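Local coordinates for uncharacterized protein (Bacteroides caccae, PDB 4L7A), which is of unknown function but is probably a zinc-dependent metallopeptidase of the Peptidase_MA clan, at residues A[26-37]-A[66-75]; A[183-191]-A[198-209]. All coordinates share one frame; numbering follows the deposited sequence. Where two conformers were deposited one is given.

Interaction 1 packs helix 17-35 against helix 59-81 near the start of the chain; interaction 2, which opens only after the first has closed, folds the loop before helix 195-208 back onto that helix. The two lie on opposite sides of the chain's centre, 27 Å apart between centres and about 8 Å between nearest atoms, and do not touch. What joins them is helix 131-153: Val-69 and Trp-73 of interaction 1 lean on it, as do Ala-200 and Cys-205 of interaction 2. That helix carries an HEXXH sequence, so both contacts border a helix that probably supplies zinc ligands, and Glu-201 of interaction 2 bonds to its first histidine, His-144.

Interaction 1 (A[26-37]-A[66-75]); sequences WLLENYVNPYNI and AKIVKHCWLE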
# COMPACT_ATOMS: atom_id res chain seq x y z
N TRP A 26 13.98 -17.51 -5.79
CA TRP A 26 12.83 -16.84 -6.40
C TRP A 26 12.80 -15.35 -6.03
O TRP A 26 12.46 -14.51 -6.86
CB TRP A 26 11.57 -17.57 -5.99
CG TRP A 26 10.38 -17.10 -6.65
CD1 TRP A 26 9.82 -17.63 -7.76
CD2 TRP A 26 9.58 -15.95 -6.30
NE1 TRP A 26 8.70 -16.93 -8.10
CE2 TRP A 26 8.50 -15.90 -7.22
CE3 TRP A 26 9.63 -15.00 -5.28
CZ2 TRP A 26 7.50 -14.93 -7.17
CZ3 TRP A 26 8.62 -14.02 -5.21
CH2 TRP A 26 7.57 -14.01 -6.16
N LEU A 27 13.15 -15.02 -4.79
CA LEU A 27 13.13 -13.62 -4.34
C LEU A 27 14.26 -12.84 -5.04
O LEU A 27 14.08 -11.67 -5.45
CB LEU A 27 13.26 -13.52 -2.83
CG LEU A 27 12.04 -14.06 -2.11
CD1 LEU A 27 12.35 -14.25 -0.64
CD2 LEU A 27 10.85 -13.12 -2.26
N LEU A 28 15.42 -13.46 -5.17
CA LEU A 28 16.50 -12.79 -5.90
C LEU A 28 16.01 -12.38 -7.29
O LEU A 28 16.19 -11.25 -7.72
CB LEU A 28 17.69 -13.73 -6.02
CG LEU A 28 18.91 -13.26 -6.82
CD1 LEU A 28 19.47 -11.97 -6.25
CD2 LEU A 28 20.02 -14.34 -6.81
N GLU A 29 15.33 -13.31 -7.95
CA GLU A 29 14.93 -13.12 -9.33
C GLU A 29 13.70 -12.23 -9.48
O GLU A 29 13.58 -11.54 -10.46
CB GLU A 29 14.77 -14.49 -10.01
CG GLU A 29 16.11 -15.30 -10.00
CD GLU A 29 15.98 -16.78 -10.35
OE1 GLU A 29 14.87 -17.29 -10.60
OE2 GLU A 29 17.01 -17.45 -10.37
N ASN A 30 12.79 -12.23 -8.52
CA ASN A 30 11.58 -11.47 -8.69
C ASN A 30 11.48 -10.12 -7.93
O ASN A 30 10.58 -9.36 -8.19
CB ASN A 30 10.36 -12.31 -8.30
CG ASN A 30 10.04 -13.37 -9.33
OD1 ASN A 30 9.27 -13.14 -10.23
ND2 ASN A 30 10.70 -14.51 -9.22
N TYR A 31 12.33 -9.89 -6.94
CA TYR A 31 12.30 -8.68 -6.13
C TYR A 31 13.63 -7.94 -6.23
O TYR A 31 13.65 -6.78 -6.59
CB TYR A 31 11.98 -9.01 -4.66
CG TYR A 31 10.47 -9.08 -4.34
CD1 TYR A 31 9.75 -10.21 -4.60
CD2 TYR A 31 9.81 -8.01 -3.81
CE1 TYR A 31 8.38 -10.28 -4.32
CE2 TYR A 31 8.45 -8.05 -3.53
CZ TYR A 31 7.74 -9.19 -3.76
OH TYR A 31 6.40 -9.26 -3.49
N VAL A 32 14.72 -8.64 -5.99
CA VAL A 32 16.05 -8.02 -5.95
C VAL A 32 16.46 -7.58 -7.33
O VAL A 32 16.70 -6.39 -7.55
CB VAL A 32 17.16 -8.94 -5.44
CG1 VAL A 32 18.52 -8.16 -5.45
CG2 VAL A 32 16.88 -9.41 -4.03
N ASN A 33 16.46 -8.50 -8.29
CA ASN A 33 16.94 -8.11 -9.60
C ASN A 33 16.12 -7.06 -10.33
O ASN A 33 16.72 -6.14 -10.85
CB ASN A 33 17.25 -9.29 -10.50
CG ASN A 33 18.44 -10.07 -9.99
OD1 ASN A 33 19.20 -9.61 -9.15
ND2 ASN A 33 18.57 -11.29 -10.45
N PRO A 34 14.78 -7.19 -10.41
CA PRO A 34 14.05 -6.16 -11.15
C PRO A 34 13.88 -4.84 -10.39
O PRO A 34 13.82 -3.78 -11.02
CB PRO A 34 12.67 -6.79 -11.37
CG PRO A 34 12.82 -8.20 -11.15
CD PRO A 34 13.94 -8.36 -10.15
N TYR A 35 13.78 -4.89 -9.05
CA TYR A 35 13.36 -3.71 -8.27
C TYR A 35 14.30 -3.25 -7.17
O TYR A 35 14.04 -2.25 -6.50
CB TYR A 35 12.01 -4.02 -7.62
CG TYR A 35 10.98 -4.57 -8.56
CD1 TYR A 35 10.44 -3.76 -9.55
CD2 TYR A 35 10.52 -5.84 -8.44
CE1 TYR A 35 9.52 -4.22 -10.39
CE2 TYR A 35 9.54 -6.33 -9.28
CZ TYR A 35 9.07 -5.52 -10.26
OH TYR A 35 8.11 -5.95 -11.09
N ASN A 36 15.37 -4.00 -6.93
CA ASN A 36 16.29 -3.74 -5.81
C ASN A 36 15.56 -3.70 -4.46
O ASN A 36 15.81 -2.86 -3.63
CB ASN A 36 17.10 -2.44 -6.04
CG ASN A 36 17.85 -2.46 -7.36
OD1 ASN A 36 17.94 -1.46 -8.04
ND2 ASN A 36 18.37 -3.60 -7.72
N ILE A 37 14.65 -4.62 -4.26
CA ILE A 37 13.93 -4.74 -3.00
C ILE A 37 14.42 -5.97 -2.27
O ILE A 37 14.46 -7.05 -2.81
CB ILE A 37 12.40 -4.85 -3.18
CG1 ILE A 37 11.84 -3.59 -3.83
CG2 ILE A 37 11.74 -5.09 -1.86
CD1 ILE A 37 10.41 -3.73 -4.34
N ALA A 66 4.39 -13.01 -0.98
CA ALA A 66 5.36 -12.46 -1.90
C ALA A 66 4.81 -12.43 -3.30
O ALA A 66 5.08 -11.50 -4.05
CB ALA A 66 6.62 -13.24 -1.87
N LYS A 67 4.04 -13.41 -3.68
CA LYS A 67 3.48 -13.45 -5.05
C LYS A 67 2.27 -12.51 -5.21
O LYS A 67 2.07 -11.92 -6.29
CB LYS A 67 3.05 -14.86 -5.45
CG LYS A 67 4.19 -15.85 -5.56
CD LYS A 67 3.76 -17.09 -6.31
CE LYS A 67 4.98 -18.02 -6.60
NZ LYS A 67 4.49 -19.22 -7.29
N ILE A 68 1.46 -12.39 -4.16
CA ILE A 68 0.30 -11.50 -4.19
C ILE A 68 0.76 -10.03 -4.27
O ILE A 68 0.21 -9.21 -5.05
CB ILE A 68 -0.60 -11.78 -3.02
CG1 ILE A 68 -1.21 -13.18 -3.23
CG2 ILE A 68 -1.69 -10.75 -2.90
CD1 ILE A 68 -2.08 -13.68 -2.08
N VAL A 69 1.73 -9.69 -3.44
CA VAL A 69 2.29 -8.32 -3.38
C VAL A 69 2.90 -7.90 -4.73
O VAL A 69 2.71 -6.77 -5.19
CB VAL A 69 3.31 -8.23 -2.26
CG1 VAL A 69 4.08 -6.94 -2.29
CG2 VAL A 69 2.59 -8.32 -0.91
N LYS A 70 3.58 -8.83 -5.39
CA LYS A 70 4.19 -8.54 -6.66
C LYS A 70 3.14 -8.40 -7.72
O LYS A 70 3.17 -7.45 -8.51
CB LYS A 70 5.17 -9.63 -7.05
CG LYS A 70 5.82 -9.45 -8.43
CD LYS A 70 6.92 -10.50 -8.66
CE LYS A 70 7.00 -10.95 -10.13
NZ LYS A 70 7.44 -9.81 -11.00
N HIS A 71 2.17 -9.29 -7.71
CA HIS A 71 1.07 -9.25 -8.72
C HIS A 71 0.17 -8.01 -8.64
O HIS A 71 -0.22 -7.46 -9.68
CB HIS A 71 0.18 -10.48 -8.59
CG HIS A 71 -0.79 -10.62 -9.70
ND1 HIS A 71 -0.40 -10.95 -10.99
CD2 HIS A 71 -2.13 -10.43 -9.75
CE1 HIS A 71 -1.46 -11.01 -11.77
NE2 HIS A 71 -2.52 -10.70 -11.04
N CYS A 72 -0.11 -7.58 -7.42
CA CYS A 72 -1.12 -6.53 -7.17
C CYS A 72 -0.58 -5.10 -7.01
O CYS A 72 -1.36 -4.12 -7.12
CB CYS A 72 -1.92 -6.89 -5.95
SG CYS A 72 -2.84 -8.41 -6.18
N TRP A 73 0.70 -4.97 -6.78
CA TRP A 73 1.36 -3.66 -6.69
C TRP A 73 2.49 -3.57 -7.72
O TRP A 73 2.36 -2.81 -8.71
CB TRP A 73 1.77 -3.30 -5.25
CG TRP A 73 2.98 -2.46 -5.19
CD1 TRP A 73 3.21 -1.28 -5.84
CD2 TRP A 73 4.16 -2.77 -4.48
NE1 TRP A 73 4.52 -0.87 -5.61
CE2 TRP A 73 5.09 -1.77 -4.74
CE3 TRP A 73 4.50 -3.79 -3.60
CZ2 TRP A 73 6.36 -1.76 -4.13
CZ3 TRP A 73 5.81 -3.80 -3.05
CH2 TRP A 73 6.69 -2.80 -3.34
N LEU A 74 3.54 -4.38 -7.57
CA LEU A 74 4.74 -4.19 -8.38
C LEU A 74 4.46 -4.35 -9.87
O LEU A 74 4.79 -3.48 -10.63
CB LEU A 74 5.83 -5.15 -7.97
CG LEU A 74 6.54 -4.85 -6.66
CD1 LEU A 74 7.33 -6.06 -6.22
CD2 LEU A 74 7.47 -3.68 -6.79
N GLU A 75 3.73 -5.40 -10.24
CA GLU A 75 3.34 -5.59 -11.62
C GLU A 75 2.30 -4.61 -12.14
O GLU A 75 2.24 -4.38 -13.36
CB GLU A 75 2.90 -7.02 -11.90
CG GLU A 75 4.08 -8.00 -11.97
CD GLU A 75 3.59 -9.42 -12.28
OE1 GLU A 75 2.67 -9.61 -13.09
OE2 GLU A 75 4.09 -10.33 -11.66
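Helices 26-35 and 66-75 run roughly parallel, their axes 11.4 Å apart at an angle of 33°, with Leu-27, Tyr-31 and Tyr-35 in register with Ala-66, Lys-70 and Leu-74. Tyr-31 spans the gap as a knob among Ala-66, Val-69, Lys-70 and Leu-74. Its OH donates to Ala-66 O at 2.7 Å, in the carbonyl plane and on a lone pair, at a C=O...donor angle of 128°, while its CE2 lies 3.5 Å from Leu-74 CD1. A phenylalanine in its place would probably keep the ring's packing but leave Ala-66 O without the only hydrogen bond between these two segments. Leu-74 uses both methyls: CD1 touches CE2 of Tyr-35 as well as that of Tyr-31, while CD2 sits over the face of the Tyr-35 ring, 3.9 Å from its centroid, and meets Ile-37 CD1 tip to tip. Pro-34 CB covers the opposite face of the ring, so Tyr-35 is sandwiched, and its OH bonds to Asp-78. Trp-26, with CG anti to the backbone N (chi1 -173°), swings its indole toward Ala-66 and Lys-67; CZ2 comes 3.8 Å from Lys-67 CG, and the extended lysine reaches C-terminal carbonyls, among them that of His-269. Lys-70 returns the knob among Trp-26, Asn-30, Tyr-31 and Tyr-35, its bent end placing NZ 3.5 Å from Glu-75 OE2 in a salt bridge. Asn-30 ND2 bonds to Trp-26 O and lies above one face of the indole, toward its rim. The reciprocal knobs, Tyr-31 and Lys-70, make this a knobs-into-holes contact between helix 17-35 and helix 59-81, the latter also packing on the HEXXH-bearing helix 131-153.

Interaction 2 (A[183-191]-A[198-209]); sequences PLGFVTPYA and DIAEVTACFLTY
Thr-188 OG1 is held from two sides: it donates to Glu-201 OE1 at 2.6 Å, on the anti lone pair of the carboxylate, and accepts from Ala-191 N at 3.1 Å in an ST motif. A bend at chi2 (-72°) brings the Glu-201 carboxylate to Thr-188; its OE2 bonds to ND1 of His-144, the first histidine of the HEXXH sequence, and OE1 also to Lys-140. This resembles the second-shell carboxylate of thermolysin-like gluzincins, so Thr-188 probably helps position the residue that orients a histidine likely to bind zinc. Beside this polar cluster, Val-187 CG2 settles on the helix, 4.0 Å from Val-202 CG2 and also against Cys-205 SG. Ala-191 CB presses on Glu-201 CB at 3.7 Å, while the Tyr-190 ring turns an edge to the carboxylate, their planes 73° apart. In the first turn of helix 195-208, Asp-198 OD2 meets the edge of the Phe-186 ring and is bound by Tyr-168 and Lys-232. Asp-198 OD1 accepts from a water that also donates to Gly-185 O and accepts from Val-187 N, tying loop to helix. At the other end a second water, 2.7 Å from Tyr-209 OH, donates to Val-187 O at 2.8 Å.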
# COMPACT_ATOMS: atom_id res chain seq x y z
N PRO A 183 -17.31 16.25 4.18
CA PRO A 183 -17.88 17.53 3.71
C PRO A 183 -16.86 18.64 3.55
O PRO A 183 -17.15 19.63 2.87
CB PRO A 183 -18.92 17.90 4.78
CG PRO A 183 -19.36 16.63 5.32
CD PRO A 183 -18.08 15.76 5.33
N LEU A 184 -15.70 18.48 4.17
CA LEU A 184 -14.60 19.45 4.05
C LEU A 184 -13.62 19.06 2.95
O LEU A 184 -12.62 19.74 2.74
CB LEU A 184 -13.82 19.58 5.38
CG LEU A 184 -14.65 19.73 6.64
CD1 LEU A 184 -13.74 19.67 7.85
CD2 LEU A 184 -15.46 21.03 6.67
N GLY A 185 -13.89 17.98 2.22
CA GLY A 185 -13.04 17.57 1.12
C GLY A 185 -11.91 16.63 1.51
O GLY A 185 -10.89 16.55 0.84
N PHE A 186 -12.06 15.93 2.63
CA PHE A 186 -11.05 14.97 3.09
C PHE A 186 -11.59 13.57 2.91
O PHE A 186 -12.70 13.25 3.42
CB PHE A 186 -10.73 15.20 4.57
CG PHE A 186 -10.09 16.55 4.85
CD1 PHE A 186 -8.99 16.98 4.10
CD2 PHE A 186 -10.58 17.37 5.83
CE1 PHE A 186 -8.41 18.19 4.34
CE2 PHE A 186 -9.99 18.60 6.06
CZ PHE A 186 -8.94 19.02 5.30
N VAL A 187 -10.83 12.72 2.20
CA VAL A 187 -11.25 11.35 1.96
C VAL A 187 -11.20 10.42 3.17
O VAL A 187 -11.87 9.40 3.17
CB VAL A 187 -10.50 10.69 0.77
CG1 VAL A 187 -10.91 11.35 -0.56
CG2 VAL A 187 -8.95 10.72 0.94
N THR A 188 -10.42 10.77 4.18
CA THR A 188 -10.33 10.04 5.43
C THR A 188 -10.00 11.04 6.52
O THR A 188 -9.55 12.15 6.25
CB THR A 188 -9.13 9.03 5.42
OG1 THR A 188 -7.89 9.71 5.17
CG2 THR A 188 -9.33 7.98 4.42
N PRO A 189 -10.16 10.66 7.78
CA PRO A 189 -9.71 11.56 8.87
C PRO A 189 -8.26 11.93 8.76
O PRO A 189 -7.92 13.10 8.93
CB PRO A 189 -9.92 10.70 10.12
CG PRO A 189 -11.14 9.88 9.76
CD PRO A 189 -10.95 9.53 8.28
N TYR A 190 -7.40 10.96 8.45
CA TYR A 190 -5.96 11.21 8.30
C TYR A 190 -5.59 12.19 7.19
O TYR A 190 -4.64 12.97 7.32
CB TYR A 190 -5.23 9.88 8.08
CG TYR A 190 -3.76 9.96 8.22
CD1 TYR A 190 -3.18 10.52 9.33
CD2 TYR A 190 -2.93 9.38 7.32
CE1 TYR A 190 -1.82 10.55 9.48
CE2 TYR A 190 -1.54 9.43 7.47
CZ TYR A 190 -1.01 9.98 8.52
OH TYR A 190 0.36 10.00 8.67
N ALA A 191 -6.37 12.20 6.12
CA ALA A 191 -6.20 13.19 5.04
C ALA A 191 -6.44 14.61 5.52
O ALA A 191 -5.83 15.55 5.00
CB ALA A 191 -7.09 12.88 3.89
N ASP A 198 -2.80 14.46 2.97
CA ASP A 198 -4.03 14.60 2.18
C ASP A 198 -3.79 14.06 0.75
O ASP A 198 -4.47 13.15 0.30
CB ASP A 198 -4.48 16.07 2.19
CG ASP A 198 -5.79 16.33 1.49
OD1 ASP A 198 -6.30 15.49 0.73
OD2 ASP A 198 -6.35 17.41 1.74
N ILE A 199 -2.79 14.55 0.09
CA ILE A 199 -2.57 14.09 -1.24
C ILE A 199 -2.13 12.59 -1.29
O ILE A 199 -2.56 11.86 -2.21
CB ILE A 199 -1.65 15.02 -2.00
CG1 ILE A 199 -1.59 14.57 -3.45
CG2 ILE A 199 -0.24 15.15 -1.34
CD1 ILE A 199 -0.82 15.51 -4.35
N ALA A 200 -1.35 12.09 -0.32
CA ALA A 200 -1.01 10.68 -0.28
C ALA A 200 -2.28 9.81 -0.08
O ALA A 200 -2.40 8.75 -0.68
CB ALA A 200 0.03 10.34 0.82
N GLU A 201 -3.23 10.31 0.72
CA GLU A 201 -4.49 9.61 0.98
C GLU A 201 -5.42 9.62 -0.22
O GLU A 201 -6.05 8.60 -0.51
CB GLU A 201 -5.22 10.22 2.17
CG GLU A 201 -4.59 9.87 3.56
CD GLU A 201 -4.83 8.40 3.93
OE1 GLU A 201 -5.92 8.13 4.47
OE2 GLU A 201 -3.96 7.54 3.64
N VAL A 202 -5.51 10.75 -0.91
CA VAL A 202 -6.35 10.80 -2.10
C VAL A 202 -5.84 9.77 -3.08
O VAL A 202 -6.58 8.99 -3.59
CB VAL A 202 -6.41 12.21 -2.68
CG1 VAL A 202 -7.07 12.21 -4.06
CG2 VAL A 202 -7.17 13.12 -1.74
N THR A 203 -4.54 9.73 -3.30
CA THR A 203 -3.93 8.79 -4.23
C THR A 203 -4.16 7.33 -3.82
O THR A 203 -4.59 6.49 -4.63
CB THR A 203 -2.39 9.03 -4.30
OG1 THR A 203 -2.09 10.42 -4.56
CG2 THR A 203 -1.75 8.18 -5.39
N ALA A 204 -3.89 7.00 -2.54
CA ALA A 204 -4.02 5.65 -2.03
C ALA A 204 -5.48 5.18 -1.97
O ALA A 204 -5.76 3.99 -2.24
CB ALA A 204 -3.43 5.55 -0.66
N CYS A 205 -6.37 6.08 -1.59
CA CYS A 205 -7.82 5.73 -1.60
C CYS A 205 -8.32 5.53 -3.03
O CYS A 205 -9.03 4.56 -3.33
CB CYS A 205 -8.66 6.77 -0.89
SG CYS A 205 -8.37 6.86 0.92
N PHE A 206 -7.95 6.44 -3.92
CA PHE A 206 -8.38 6.32 -5.28
C PHE A 206 -7.89 5.01 -5.90
O PHE A 206 -8.67 4.34 -6.59
CB PHE A 206 -7.88 7.50 -6.13
CG PHE A 206 -8.45 7.50 -7.51
CD1 PHE A 206 -9.81 7.73 -7.72
CD2 PHE A 206 -7.64 7.24 -8.60
CE1 PHE A 206 -10.37 7.72 -9.00
CE2 PHE A 206 -8.18 7.24 -9.89
CZ PHE A 206 -9.57 7.49 -10.09
N LEU A 207 -6.65 4.61 -5.60
CA LEU A 207 -6.13 3.42 -6.20
C LEU A 207 -6.71 2.12 -5.64
O LEU A 207 -6.76 1.17 -6.34
CB LEU A 207 -4.58 3.39 -6.14
CG LEU A 207 -3.86 4.42 -6.98
CD1 LEU A 207 -2.32 4.24 -6.87
CD2 LEU A 207 -4.30 4.27 -8.45
N THR A 208 -7.11 2.10 -4.37
CA THR A 208 -7.50 0.87 -3.70
C THR A 208 -9.04 0.73 -3.45
O THR A 208 -9.53 -0.38 -3.45
CB THR A 208 -6.83 0.70 -2.33
OG1 THR A 208 -7.14 1.80 -1.46
CG2 THR A 208 -5.35 0.62 -2.47
N TYR A 209 -9.77 1.85 -3.29
CA TYR A 209 -11.24 1.79 -3.03
C TYR A 209 -12.02 1.27 -4.26
O TYR A 209 -11.83 1.79 -5.37
CB TYR A 209 -11.78 3.17 -2.68
CG TYR A 209 -11.52 3.66 -1.27
CD1 TYR A 209 -10.55 3.08 -0.47
CD2 TYR A 209 -12.16 4.81 -0.79
CE1 TYR A 209 -10.32 3.54 0.83
CE2 TYR A 209 -11.92 5.28 0.49
CZ TYR A 209 -11.02 4.64 1.30
OH TYR A 209 -10.78 5.11 2.54
O HOH W 1 -8.91 14.45 0.62
O HOH W 2 -12.57 6.77 3.68